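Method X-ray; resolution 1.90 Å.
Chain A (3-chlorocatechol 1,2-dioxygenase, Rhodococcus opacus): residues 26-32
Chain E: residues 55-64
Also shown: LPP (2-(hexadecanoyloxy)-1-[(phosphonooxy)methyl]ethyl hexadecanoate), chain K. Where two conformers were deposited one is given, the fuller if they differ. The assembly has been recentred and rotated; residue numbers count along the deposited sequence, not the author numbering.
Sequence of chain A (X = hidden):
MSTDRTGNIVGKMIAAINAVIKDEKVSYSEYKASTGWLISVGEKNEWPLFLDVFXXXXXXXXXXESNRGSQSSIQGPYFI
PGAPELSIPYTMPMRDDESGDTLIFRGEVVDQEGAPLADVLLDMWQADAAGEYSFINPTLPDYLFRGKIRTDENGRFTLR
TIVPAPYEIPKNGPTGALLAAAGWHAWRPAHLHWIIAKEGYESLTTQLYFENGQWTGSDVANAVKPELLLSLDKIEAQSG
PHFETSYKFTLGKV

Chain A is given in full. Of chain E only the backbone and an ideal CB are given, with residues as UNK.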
# COMPACT_ATOMS: atom_id res chain seq x y z
N VAL A 26 -4.19 -8.49 14.79
CA VAL A 26 -4.50 -7.13 14.36
C VAL A 26 -6.02 -6.99 14.41
O VAL A 26 -6.73 -7.90 13.98
CB VAL A 26 -3.91 -6.88 12.95
CG1 VAL A 26 -4.37 -5.54 12.39
CG2 VAL A 26 -2.35 -7.01 12.98
N SER A 27 -6.49 -5.88 14.94
CA SER A 27 -7.92 -5.67 15.22
C SER A 27 -8.65 -4.95 14.10
O SER A 27 -8.02 -4.46 13.15
CB SER A 27 -8.07 -4.88 16.51
OG SER A 27 -7.78 -3.49 16.31
N TYR A 28 -9.99 -4.86 14.19
CA TYR A 28 -10.75 -4.17 13.16
C TYR A 28 -10.44 -2.69 13.26
O TYR A 28 -10.43 -1.96 12.25
CB TYR A 28 -12.28 -4.43 13.31
CG TYR A 28 -12.85 -5.36 12.25
CD1 TYR A 28 -12.95 -4.96 10.93
CD2 TYR A 28 -13.29 -6.63 12.57
CE1 TYR A 28 -13.47 -5.80 9.94
CE2 TYR A 28 -13.82 -7.49 11.58
CZ TYR A 28 -13.92 -7.05 10.27
OH TYR A 28 -14.42 -7.86 9.26
N SER A 29 -10.18 -2.22 14.50
CA SER A 29 -9.90 -0.81 14.71
C SER A 29 -8.56 -0.42 14.03
O SER A 29 -8.45 0.63 13.37
CB SER A 29 -9.89 -0.47 16.21
OG SER A 29 -9.35 0.83 16.37
N GLU A 30 -7.56 -1.25 14.23
CA GLU A 30 -6.26 -1.14 13.56
C GLU A 30 -6.39 -1.20 12.02
O GLU A 30 -5.76 -0.40 11.32
CB GLU A 30 -5.31 -2.22 14.09
CG GLU A 30 -4.93 -1.94 15.56
CD GLU A 30 -4.20 -3.07 16.25
OE1 GLU A 30 -4.33 -4.22 15.82
OE2 GLU A 30 -3.48 -2.81 17.23
N TYR A 31 -7.20 -2.15 11.51
CA TYR A 31 -7.49 -2.28 10.07
C TYR A 31 -8.11 -0.99 9.51
O TYR A 31 -7.69 -0.51 8.47
CB TYR A 31 -8.48 -3.40 9.86
CG TYR A 31 -8.85 -3.72 8.42
CD1 TYR A 31 -10.18 -3.60 7.97
CD2 TYR A 31 -7.89 -4.19 7.53
CE1 TYR A 31 -10.54 -3.94 6.63
CE2 TYR A 31 -8.24 -4.53 6.21
CZ TYR A 31 -9.57 -4.40 5.77
OH TYR A 31 -9.89 -4.75 4.48
N LYS A 32 -9.10 -0.43 10.22
CA LYS A 32 -9.73 0.82 9.78
C LYS A 32 -8.77 2.00 9.80
O LYS A 32 -8.76 2.82 8.87
CB LYS A 32 -11.01 1.13 10.58
CG LYS A 32 -12.16 0.16 10.27
CD LYS A 32 -13.26 0.22 11.36
CE LYS A 32 -14.27 -0.92 11.21
NZ LYS A 32 -15.14 -0.69 10.02
N UNK E 55 -7.43 -8.84 2.55
CA UNK E 55 -7.05 -8.82 3.96
C UNK E 55 -8.21 -8.88 4.98
O UNK E 55 -7.99 -9.36 6.11
CB UNK E 55 -6.24 -7.55 4.22
N UNK E 56 -9.41 -8.38 4.65
CA UNK E 56 -10.46 -8.36 5.69
C UNK E 56 -10.73 -9.74 6.29
O UNK E 56 -10.96 -9.85 7.48
CB UNK E 56 -11.76 -7.80 5.11
N UNK E 57 -10.70 -10.78 5.47
CA UNK E 57 -10.96 -12.13 6.01
C UNK E 57 -10.00 -12.54 7.13
O UNK E 57 -10.39 -13.28 8.05
CB UNK E 57 -10.87 -13.16 4.88
N UNK E 58 -8.76 -12.05 7.08
CA UNK E 58 -7.77 -12.36 8.11
C UNK E 58 -8.03 -11.58 9.39
O UNK E 58 -7.95 -12.13 10.48
CB UNK E 58 -6.36 -12.06 7.60
N UNK E 59 -8.35 -10.29 9.23
CA UNK E 59 -8.84 -9.45 10.32
C UNK E 59 -10.06 -10.07 11.00
O UNK E 59 -10.15 -10.14 12.25
CB UNK E 59 -9.19 -8.05 9.80
N UNK E 60 -11.01 -10.51 10.17
CA UNK E 60 -12.28 -11.01 10.65
C UNK E 60 -12.03 -12.35 11.38
O UNK E 60 -12.62 -12.60 12.40
CB UNK E 60 -13.27 -11.18 9.50
N UNK E 61 -11.16 -13.19 10.84
CA UNK E 61 -10.80 -14.44 11.52
C UNK E 61 -10.22 -14.24 12.93
O UNK E 61 -10.56 -15.02 13.86
CB UNK E 61 -9.79 -15.20 10.67
N UNK E 62 -9.38 -13.23 13.14
CA UNK E 62 -9.01 -12.96 14.55
C UNK E 62 -10.16 -12.49 15.43
O UNK E 62 -10.31 -12.99 16.54
CB UNK E 62 -7.91 -11.90 14.59
N UNK E 63 -10.98 -11.55 14.95
CA UNK E 63 -12.14 -11.10 15.69
C UNK E 63 -13.08 -12.26 16.04
O UNK E 63 -13.65 -12.29 17.14
CB UNK E 63 -12.89 -10.04 14.88
N UNK E 64 -13.22 -13.20 15.11
CA UNK E 64 -14.18 -14.28 15.25
C UNK E 64 -13.83 -15.22 16.40
O UNK E 64 -14.70 -15.93 16.89
CB UNK E 64 -14.27 -15.07 13.94
C6 LPP K . -3.28 5.20 15.42
C7 LPP K . -2.44 4.76 14.22
C8 LPP K . -2.90 3.36 13.80
O9 LPP K . -2.62 5.71 13.12
O27 LPP K . -1.87 2.37 13.97
C11 LPP K . -1.46 5.88 12.20
O10 LPP K . -1.20 7.01 11.80
C12 LPP K . -0.60 4.70 11.72
C13 LPP K . -1.20 4.06 10.47
C14 LPP K . -0.70 2.63 10.27
C15 LPP K . -0.69 2.25 8.79
C16 LPP K . 0.09 0.97 8.54
C17 LPP K . -0.19 0.38 7.17
C18 LPP K . 1.08 -0.19 6.55
C19 LPP K . 0.82 -1.56 5.94
C20 LPP K . 2.11 -2.39 5.83
C21 LPP K . 2.97 -1.97 4.64
C29 LPP K . -2.45 1.06 14.24
O28 LPP K . -3.60 1.01 14.63
C30 LPP K . -1.62 -0.21 14.08
C31 LPP K . -1.34 -0.48 12.61
C32 LPP K . -1.43 -1.96 12.26
C33 LPP K . -1.26 -2.17 10.76
C34 LPP K . -2.03 -3.38 10.25
C35 LPP K . -2.12 -3.36 8.74
C36 LPP K . -3.23 -4.27 8.22
C37 LPP K . -3.68 -3.82 6.83
C38 LPP K . -2.82 -4.46 5.76
C39 LPP K . -2.59 -3.52 4.58
C40 LPP K . -1.69 -4.20 3.55
C41 LPP K . -0.93 -3.19 2.71
C42 LPP K . -0.95 -3.55 1.23
C43 LPP K . -0.71 -2.30 0.38

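Chain A offers V26(A), in the loop before its helix, and Y28(A) and Y31(A) of the helix. The chain E helix runs nearly antiparallel to it, at 157°, with 10.2 Å between axes.

Position 55 precedes the helix. Its CA-to-CB bond points toward chain A, and the ideal CB lies 4.1 Å from Y31(A) CE2. The lipid chain of LPP runs nearby. An aromatic or aliphatic side chain would suit. The residue is F55(E). Its CB packs on Y31(A), while its ring turns away and LPP C40 lies over one face, 3.8 Å from F55(E) CE1.

Position 56 points sideways. Its ideal CB is 3.6 Å from Y31(A) OH and 4.9 Å from Y28(A) OH. A polar side chain able to accept a hydrogen bond would suit: Glu, Gln or Asp. The residue is E56(E). Its extended side chain, t at chi1 and chi2, reaches the edge of the Y28(A) ring. Y28(A) OH donates to E56(E) OE2 at 2.5 Å, a short bond.

Position 57 points away and position 58 sideways; neither ideal CB has anything of chain A within 5.5 Å. Many residues would do. They are H57(E) and A58(E).

Position 59 points toward chain A. Its ideal CB lies 4.6 Å from Y31(A) CG, 4.8 Å from Y28(A) CE1 and 4.9 Å from V26(A) O. The surroundings are largely apolar, so Ile, Leu, Val or Met would suit. The residue is I59(E). Its CG2 sits over the Y28(A) ring, 3.7 Å from the centroid and 8° off the normal, a CH-pi contact. I59(E) CG1 is 3.6 Å from Y31(A) CD2, and I59(E) CD1 is 3.5 Å from V26(A) CG1. One water donates to both V26(A) O and I59(E) O, linking the backbones.

Position 60 points sideways, its ideal CB 3.5 Å from Y28(A) OH. A small or flexible polar residue could fit. The residue is E60(E). Its CG is 3.5 Å from Y28(A) OH, but its end leads away, and its carboxylate is hydrogen-bonded elsewhere in the structure.

Position 61 is out of reach; polar residues fit well. It is S61(E).

Position 62 points toward chain A, with its ideal CB 4.2 Å from V26(A) O. Ala, Val or Thr would suit. The residue is V62(E), whose CG2 lies 3.7 Å from V26(A) O.

Position 63 points toward chain A, its ideal CB 4.1 Å from Y28(A) CD2. A small residue suits. A63(E) CB packs at the ring edge; with 56, 59 and 60 it forms the hole holding Y28(A).

Position 64 is out of reach, so many side chains would do. It is A64(E).

Chain E 55-64: FEHAIESVAA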
# COMPACT_ATOMS: atom_id res chain seq x y z
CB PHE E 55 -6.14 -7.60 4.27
CG PHE E 55 -5.01 -7.46 3.30
CD1 PHE E 55 -5.04 -6.48 2.33
CD2 PHE E 55 -3.92 -8.34 3.34
CE1 PHE E 55 -4.01 -6.37 1.40
CE2 PHE E 55 -2.87 -8.21 2.43
CZ PHE E 55 -2.92 -7.24 1.44
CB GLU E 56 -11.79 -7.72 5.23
CG GLU E 56 -12.62 -7.23 6.41
CD GLU E 56 -14.07 -6.89 6.06
OE1 GLU E 56 -14.39 -6.67 4.85
OE2 GLU E 56 -14.88 -6.84 7.02
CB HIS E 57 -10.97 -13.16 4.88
CG HIS E 57 -9.61 -13.50 4.37
ND1 HIS E 57 -9.01 -12.83 3.33
CD2 HIS E 57 -8.72 -14.44 4.77
CE1 HIS E 57 -7.82 -13.35 3.10
NE2 HIS E 57 -7.61 -14.32 3.98
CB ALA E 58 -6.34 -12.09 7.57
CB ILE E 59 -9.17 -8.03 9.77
CG1 ILE E 59 -7.90 -7.33 9.24
CG2 ILE E 59 -9.86 -7.16 10.84
CD1 ILE E 59 -6.89 -6.96 10.40
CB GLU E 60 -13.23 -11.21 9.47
CG GLU E 60 -14.71 -11.31 9.87
CD GLU E 60 -15.08 -12.61 10.58
OE1 GLU E 60 -14.59 -13.68 10.17
OE2 GLU E 60 -15.88 -12.54 11.54
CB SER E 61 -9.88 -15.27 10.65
OG SER E 61 -9.23 -16.25 11.41
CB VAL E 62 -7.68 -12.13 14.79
CG1 VAL E 62 -6.92 -11.79 13.52
CG2 VAL E 62 -7.82 -10.98 15.79
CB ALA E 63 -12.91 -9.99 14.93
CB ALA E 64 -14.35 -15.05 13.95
O HOH W 1 -9.38 -8.50 14.25
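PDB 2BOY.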